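Local coordinates for protein glucanase (Clostridium thermocellum, PDB 5GXX) that probably hydrolyses internal beta-1,4-glucosidic bonds of cellulose as a family 9 endoglucanase of the cellulosome, its catalytic domain followed by a cellulose-binding-type domain, at residues Lys479-Phe493 / Asn526-Ile540. The protein carries 1 engineered substitution. Numbering follows the deposited sequence.
Sequences KDLSYNYYMDLTEVF and NIYYIKISYIDGTNI. With CA (calcium ion), chain D.
With its CG set between backbone N and carbonyl carbon (chi1 62°), Tyr483 folds its ring over Ile532, while Lys531 starts out extended and then bends at chi3 and chi4 to return its NZ to Asn484. Both pairs belong to adjacent antiparallel strands, 481-488 and 527-534, in one sheet of the beta sandwich of the cellulose-binding-type domain. On one face Tyr483, Tyr485 and Tyr534 touch strand 460-469 of the second sheet, a place that suits large aromatic residues. There Ile532 CB lies 3.8 Å from the centroid of the Tyr483 ring, a CH-pi contact that suits a beta-branched residue: the CB methine meets the ring while CG1 and CG2 spread along it. Water 2 links the hydroxyls of Tyr483 and Tyr534, giving both phenols a polar partner.

The other face is more polar. Lys531 NZ donates to Asn484 OD1 (2.7 Å) and to Ser482 OG (3.0 Å), and water 3 takes a third bond from it; Phe589 adds a cation-pi contact. The Asn484 amide suits its place because its two ends do different work: as OD1 accepts from the lysine, ND2 donates to Tyr486 OH in the amide plane, almost straight (179°). That tyrosine lays its CD1 3.5 Å from Tyr529 CB.

At the calcium end, Leu489 CD1 sits over one face of the Tyr528 ring, 4.0 Å from its centroid. The carbonyl oxygen of Asp488 and both carboxylate oxygens of Glu491 bind calcium, with water 4; Asp566, Asn569 and Asp570 complete the protein's share. Asp488 OD1 instead closes an Asx turn onto Thr490 N and also accepts from Thr490 OG1, which in turn receives Asn526 ND2 at 2.7 Å.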
loop_
_atom_site.group_PDB
_atom_site.type_symbol
_atom_site.label_atom_id
_atom_site.label_comp_id
_atom_site.label_asym_id
_atom_site.label_seq_id
_atom_site.Cartn_x
_atom_site.Cartn_y
_atom_site.Cartn_z
ATOM N N LYS A 479 -20.875 -18.443 4.687
ATOM C CA LYS A 479 -20.920 -17.341 5.653
ATOM C C LYS A 479 -20.338 -17.705 7.022
ATOM O O LYS A 479 -19.555 -16.938 7.587
ATOM C CB LYS A 479 -22.345 -16.790 5.779
ATOM C CG LYS A 479 -22.485 -15.538 6.652
ATOM C CD LYS A 479 -23.950 -15.226 6.932
ATOM C CE LYS A 479 -24.137 -13.917 7.694
ATOM N NZ LYS A 479 -23.293 -13.712 8.905
ATOM N N ASP A 480 -20.689 -18.878 7.537
ATOM C CA ASP A 480 -20.348 -19.205 8.921
ATOM C C ASP A 480 -19.016 -19.944 8.990
ATOM O O ASP A 480 -18.960 -21.095 9.412
ATOM C CB ASP A 480 -21.488 -20.020 9.545
ATOM C CG ASP A 480 -22.776 -19.216 9.675
ATOM O OD1 ASP A 480 -22.716 -17.962 9.691
ATOM O OD2 ASP A 480 -23.859 -19.846 9.773
ATOM N N LEU A 481 -17.943 -19.279 8.558
ATOM C CA LEU A 481 -16.628 -19.919 8.512
ATOM C C LEU A 481 -15.917 -19.742 9.843
ATOM O O LEU A 481 -15.955 -18.656 10.424
ATOM C CB LEU A 481 -15.755 -19.309 7.413
ATOM C CG LEU A 481 -16.008 -19.830 5.999
ATOM C CD1 LEU A 481 -15.080 -19.050 5.071
ATOM C CD2 LEU A 481 -15.788 -21.333 5.882
ATOM N N SER A 482 -15.231 -20.789 10.288
ATOM C CA SER A 482 -14.345 -20.699 11.453
ATOM C C SER A 482 -13.226 -21.722 11.340
ATOM O O SER A 482 -13.286 -22.670 10.551
ATOM C CB SER A 482 -15.085 -20.867 12.787
ATOM O OG SER A 482 -15.589 -22.187 12.941
ATOM N N TYR A 483 -12.183 -21.514 12.129
ATOM C CA TYR A 483 -11.177 -22.545 12.275
ATOM C C TYR A 483 -10.682 -22.587 13.714
ATOM O O TYR A 483 -10.816 -21.606 14.459
ATOM C CB TYR A 483 -10.026 -22.363 11.277
ATOM C CG TYR A 483 -9.225 -21.080 11.416
ATOM C CD1 TYR A 483 -8.197 -20.990 12.352
ATOM C CD2 TYR A 483 -9.479 -19.979 10.605
ATOM C CE1 TYR A 483 -7.437 -19.845 12.465
ATOM C CE2 TYR A 483 -8.711 -18.821 10.702
ATOM C CZ TYR A 483 -7.701 -18.766 11.645
ATOM O OH TYR A 483 -6.942 -17.623 11.778
ATOM N N ASN A 484 -10.104 -23.720 14.095
ATOM C CA ASN A 484 -9.645 -23.912 15.467
ATOM C C ASN A 484 -8.132 -24.103 15.563
ATOM O O ASN A 484 -7.518 -24.727 14.685
ATOM C CB ASN A 484 -10.347 -25.126 16.080
ATOM C CG ASN A 484 -11.850 -24.950 16.215
ATOM O OD1 ASN A 484 -12.391 -23.851 16.109
ATOM N ND2 ASN A 484 -12.540 -26.058 16.491
ATOM N N TYR A 485 -7.544 -23.539 16.624
ATOM C CA TYR A 485 -6.135 -23.746 16.943
ATOM C C TYR A 485 -6.056 -24.480 18.286
ATOM O O TYR A 485 -6.431 -23.928 19.321
ATOM C CB TYR A 485 -5.371 -22.407 17.035
ATOM C CG TYR A 485 -3.882 -22.609 17.243
ATOM C CD1 TYR A 485 -3.346 -22.713 18.530
ATOM C CD2 TYR A 485 -3.015 -22.713 16.153
ATOM C CE1 TYR A 485 -1.978 -22.936 18.716
ATOM C CE2 TYR A 485 -1.654 -22.920 16.336
ATOM C CZ TYR A 485 -1.146 -23.033 17.616
ATOM O OH TYR A 485 0.213 -23.246 17.728
ATOM N N TYR A 486 -5.577 -25.723 18.255
ATOM C CA TYR A 486 -5.550 -26.597 19.419
ATOM C C TYR A 486 -4.183 -26.668 20.087
ATOM O O TYR A 486 -3.153 -26.778 19.416
ATOM C CB TYR A 486 -5.937 -28.030 19.027
ATOM C CG TYR A 486 -7.308 -28.200 18.429
ATOM C CD1 TYR A 486 -8.426 -28.386 19.240
ATOM C CD2 TYR A 486 -7.478 -28.218 17.052
ATOM C CE1 TYR A 486 -9.693 -28.564 18.697
ATOM C CE2 TYR A 486 -8.740 -28.400 16.504
ATOM C CZ TYR A 486 -9.837 -28.568 17.331
ATOM O OH TYR A 486 -11.082 -28.745 16.767
ATOM N N MET A 487 -4.216 -26.664 21.416
ATOM C CA MET A 487 -3.024 -26.691 22.255
ATOM C C MET A 487 -3.150 -27.758 23.335
ATOM O O MET A 487 -4.257 -28.088 23.756
ATOM C CB MET A 487 -2.875 -25.348 22.970
ATOM C CG MET A 487 -2.823 -24.158 22.046
ATOM S SD MET A 487 -3.223 -22.659 22.963
ATOM C CE MET A 487 -5.015 -22.603 22.816
ATOM N N ASP A 488 -2.002 -28.239 23.806
ATOM C CA ASP A 488 -1.928 -29.069 25.000
ATOM C C ASP A 488 -1.342 -28.180 26.097
ATOM O O ASP A 488 -0.228 -27.679 25.966
ATOM C CB ASP A 488 -1.044 -30.292 24.736
ATOM C CG ASP A 488 -1.008 -31.266 25.902
ATOM O OD1 ASP A 488 -1.249 -30.846 27.049
ATOM O OD2 ASP A 488 -0.745 -32.465 25.661
ATOM N N LEU A 489 -2.117 -27.971 27.156
ATOM C CA LEU A 489 -1.709 -27.072 28.234
ATOM C C LEU A 489 -1.176 -27.821 29.451
ATOM O O LEU A 489 -1.103 -27.251 30.544
ATOM C CB LEU A 489 -2.865 -26.144 28.624
ATOM C CG LEU A 489 -3.392 -25.182 27.545
ATOM C CD1 LEU A 489 -4.398 -24.225 28.166
ATOM C CD2 LEU A 489 -2.285 -24.411 26.847
ATOM N N THR A 490 -0.762 -29.071 29.253
ATOM C CA THR A 490 -0.194 -29.881 30.336
ATOM C C THR A 490 0.951 -29.168 31.055
ATOM O O THR A 490 0.978 -29.152 32.285
ATOM C CB THR A 490 0.306 -31.262 29.856
ATOM O OG1 THR A 490 -0.802 -32.015 29.353
ATOM C CG2 THR A 490 0.927 -32.060 31.005
ATOM N N GLU A 491 1.878 -28.593 30.290
ATOM C CA GLU A 491 3.053 -27.925 30.857
ATOM C C GLU A 491 2.720 -26.647 31.627
ATOM O O GLU A 491 3.500 -26.208 32.480
ATOM C CB GLU A 491 4.097 -27.637 29.773
ATOM C CG GLU A 491 3.779 -26.461 28.850
ATOM C CD GLU A 491 2.896 -26.822 27.665
ATOM O OE1 GLU A 491 2.506 -28.002 27.526
ATOM O OE2 GLU A 491 2.610 -25.903 26.864
ATOM N N VAL A 492 1.567 -26.058 31.327
ATOM C CA VAL A 492 1.101 -24.855 32.002
ATOM C C VAL A 492 0.695 -25.243 33.418
ATOM O O VAL A 492 1.145 -24.641 34.393
ATOM C CB VAL A 492 -0.093 -24.224 31.258
ATOM C CG1 VAL A 492 -0.652 -23.034 32.023
ATOM C CG2 VAL A 492 0.318 -23.818 29.854
ATOM N N PHE A 493 -0.136 -26.273 33.527
ATOM C CA PHE A 493 -0.619 -26.745 34.823
ATOM C C PHE A 493 0.506 -27.308 35.688
ATOM O O PHE A 493 0.525 -27.089 36.899
ATOM C CB PHE A 493 -1.728 -27.781 34.624
ATOM C CG PHE A 493 -2.851 -27.302 33.745
ATOM C CD1 PHE A 493 -3.385 -26.030 33.906
ATOM C CD2 PHE A 493 -3.376 -28.126 32.760
ATOM C CE1 PHE A 493 -4.416 -25.576 33.086
ATOM C CE2 PHE A 493 -4.413 -27.690 31.948
ATOM C CZ PHE A 493 -4.936 -26.414 32.109
ATOM N N ASN A 526 -6.138 -32.293 28.906
ATOM C CA ASN A 526 -5.412 -31.023 28.898
ATOM C C ASN A 526 -5.435 -30.311 27.542
ATOM O O ASN A 526 -4.630 -29.402 27.306
ATOM C CB ASN A 526 -3.972 -31.208 29.394
ATOM C CG ASN A 526 -3.893 -31.569 30.872
ATOM O OD1 ASN A 526 -4.829 -31.350 31.642
ATOM N ND2 ASN A 526 -2.754 -32.121 31.277
ATOM N N ILE A 527 -6.351 -30.718 26.661
ATOM C CA ILE A 527 -6.455 -30.135 25.317
ATOM C C ILE A 527 -7.440 -28.976 25.291
ATOM O O ILE A 527 -8.594 -29.101 25.708
ATOM C CB ILE A 527 -6.872 -31.155 24.224
ATOM C CG1 ILE A 527 -6.033 -32.440 24.287
ATOM C CG2 ILE A 527 -6.814 -30.501 22.838
ATOM C CD1 ILE A 527 -4.527 -32.244 24.292
ATOM N N TYR A 528 -6.962 -27.840 24.797
ATOM C CA TYR A 528 -7.760 -26.625 24.746
ATOM C C TYR A 528 -7.651 -26.018 23.349
ATOM O O TYR A 528 -6.761 -26.394 22.578
ATOM C CB TYR A 528 -7.264 -25.622 25.797
ATOM C CG TYR A 528 -7.546 -26.015 27.232
ATOM C CD1 TYR A 528 -6.793 -26.990 27.876
ATOM C CD2 TYR A 528 -8.557 -25.386 27.942
ATOM C CE1 TYR A 528 -7.065 -27.347 29.200
ATOM C CE2 TYR A 528 -8.834 -25.723 29.262
ATOM C CZ TYR A 528 -8.084 -26.703 29.879
ATOM O OH TYR A 528 -8.374 -27.027 31.181
ATOM N N TYR A 529 -8.545 -25.092 23.016
ATOM C CA TYR A 529 -8.461 -24.430 21.711
ATOM C C TYR A 529 -9.040 -23.022 21.727
ATOM O O TYR A 529 -9.834 -22.655 22.600
ATOM C CB TYR A 529 -9.168 -25.259 20.621
ATOM C CG TYR A 529 -10.669 -25.345 20.780
ATOM C CD1 TYR A 529 -11.241 -26.200 21.721
ATOM C CD2 TYR A 529 -11.519 -24.554 20.018
ATOM C CE1 TYR A 529 -12.622 -26.273 21.889
ATOM C CE2 TYR A 529 -12.900 -24.634 20.161
ATOM C CZ TYR A 529 -13.444 -25.487 21.098
ATOM O OH TYR A 529 -14.812 -25.543 21.234
ATOM N N ILE A 530 -8.656 -22.256 20.715
ATOM C CA ILE A 530 -9.383 -21.042 20.367
ATOM C C ILE A 530 -9.997 -21.281 18.998
ATOM O O ILE A 530 -9.454 -22.035 18.175
ATOM C CB ILE A 530 -8.510 -19.759 20.382
ATOM C CG1 ILE A 530 -7.334 -19.857 19.404
ATOM C CG2 ILE A 530 -8.067 -19.468 21.815
ATOM C CD1 ILE A 530 -6.552 -18.546 19.199
ATOM N N LYS A 531 -11.163 -20.679 18.812
ATOM C CA LYS A 531 -11.828 -20.683 17.523
ATOM C C LYS A 531 -11.749 -19.256 17.001
ATOM O O LYS A 531 -12.070 -18.310 17.723
ATOM C CB LYS A 531 -13.299 -21.074 17.668
ATOM C CG LYS A 531 -14.059 -20.980 16.345
ATOM C CD LYS A 531 -15.502 -21.448 16.491
ATOM C CE LYS A 531 -15.618 -22.966 16.585
ATOM N NZ LYS A 531 -14.979 -23.665 15.427
ATOM N N ILE A 532 -11.364 -19.139 15.733
ATOM C CA ILE A 532 -11.343 -17.881 14.989
ATOM C C ILE A 532 -12.552 -17.938 14.060
ATOM O O ILE A 532 -12.627 -18.839 13.225
ATOM C CB ILE A 532 -10.034 -17.755 14.158
ATOM C CG1 ILE A 532 -8.761 -17.593 15.017
ATOM C CG2 ILE A 532 -10.106 -16.567 13.224
ATOM C CD1 ILE A 532 -8.428 -18.749 15.944
ATOM N N SER A 533 -13.504 -17.020 14.228
ATOM C CA SER A 533 -14.744 -17.002 13.446
ATOM C C SER A 533 -14.856 -15.743 12.591
ATOM O O SER A 533 -14.670 -14.633 13.099
ATOM C CB SER A 533 -15.969 -17.054 14.374
ATOM O OG SER A 533 -15.979 -18.264 15.116
ATOM N N TYR A 534 -15.186 -15.890 11.311
ATOM C CA TYR A 534 -15.456 -14.744 10.446
ATOM C C TYR A 534 -16.955 -14.638 10.335
ATOM O O TYR A 534 -17.621 -15.570 9.871
ATOM C CB TYR A 534 -14.806 -14.890 9.072
ATOM C CG TYR A 534 -13.319 -14.684 9.201
ATOM C CD1 TYR A 534 -12.779 -13.402 9.174
ATOM C CD2 TYR A 534 -12.466 -15.762 9.411
ATOM C CE1 TYR A 534 -11.411 -13.205 9.323
ATOM C CE2 TYR A 534 -11.095 -15.580 9.562
ATOM C CZ TYR A 534 -10.578 -14.296 9.527
ATOM O OH TYR A 534 -9.220 -14.108 9.664
ATOM N N ILE A 535 -17.476 -13.516 10.812
ATOM C CA ILE A 535 -18.911 -13.355 10.995
ATOM C C ILE A 535 -19.607 -13.303 9.639
ATOM O O ILE A 535 -20.671 -13.907 9.456
ATOM C CB ILE A 535 -19.223 -12.092 11.819
ATOM C CG1 ILE A 535 -18.673 -12.188 13.253
ATOM C CG2 ILE A 535 -20.715 -11.777 11.783
ATOM C CD1 ILE A 535 -19.022 -13.440 14.035
ATOM N N ASP A 536 -18.995 -12.614 8.681
ATOM C CA ASP A 536 -19.462 -12.732 7.306
ATOM C C ASP A 536 -18.400 -13.361 6.426
ATOM O O ASP A 536 -17.705 -12.684 5.658
ATOM C CB ASP A 536 -19.923 -11.387 6.742
ATOM C CG ASP A 536 -20.540 -11.512 5.355
ATOM O OD1 ASP A 536 -20.697 -12.647 4.843
ATOM O OD2 ASP A 536 -20.819 -10.454 4.751
ATOM N N GLY A 537 -18.297 -14.679 6.535
ATOM C CA GLY A 537 -17.297 -15.389 5.765
ATOM C C GLY A 537 -17.477 -15.288 4.262
ATOM O O GLY A 537 -16.570 -15.697 3.549
ATOM N N THR A 538 -18.603 -14.783 3.753
ATOM C CA THR A 538 -18.739 -14.694 2.297
ATOM C C THR A 538 -17.749 -13.690 1.705
ATOM O O THR A 538 -17.491 -13.695 0.497
ATOM C CB THR A 538 -20.155 -14.317 1.823
ATOM O OG1 THR A 538 -20.440 -12.964 2.205
ATOM C CG2 THR A 538 -21.211 -15.270 2.397
ATOM N N ASN A 539 -17.197 -12.842 2.573
ATOM C CA ASN A 539 -16.184 -11.887 2.132
ATOM C C ASN A 539 -14.842 -12.539 1.866
ATOM O O ASN A 539 -13.943 -11.894 1.340
ATOM C CB ASN A 539 -15.998 -10.798 3.187
ATOM C CG ASN A 539 -17.155 -9.831 3.217
ATOM O OD1 ASN A 539 -17.541 -9.324 4.271
ATOM N ND2 ASN A 539 -17.738 -9.589 2.054
ATOM N N ILE A 540 -14.714 -13.800 2.266
ATOM C CA ILE A 540 -13.571 -14.607 1.865
ATOM C C ILE A 540 -14.068 -15.343 0.629
ATOM O O ILE A 540 -14.894 -16.243 0.728
ATOM C CB ILE A 540 -13.118 -15.592 2.973
ATOM C CG1 ILE A 540 -12.908 -14.860 4.306
ATOM C CG2 ILE A 540 -11.834 -16.321 2.530
ATOM C CD1 ILE A 540 -12.638 -15.824 5.454
HETATM CA CA CA D . 1.775 -27.016 25.006
HETATM O O HOH W 1 -20.794 -16.348 11.085
HETATM O O HOH W 2 -7.297 -16.112 9.535
HETATM O O HOH W 3 -15.437 -26.125 16.823
HETATM O O HOH W 4 1.164 -24.745 24.630
#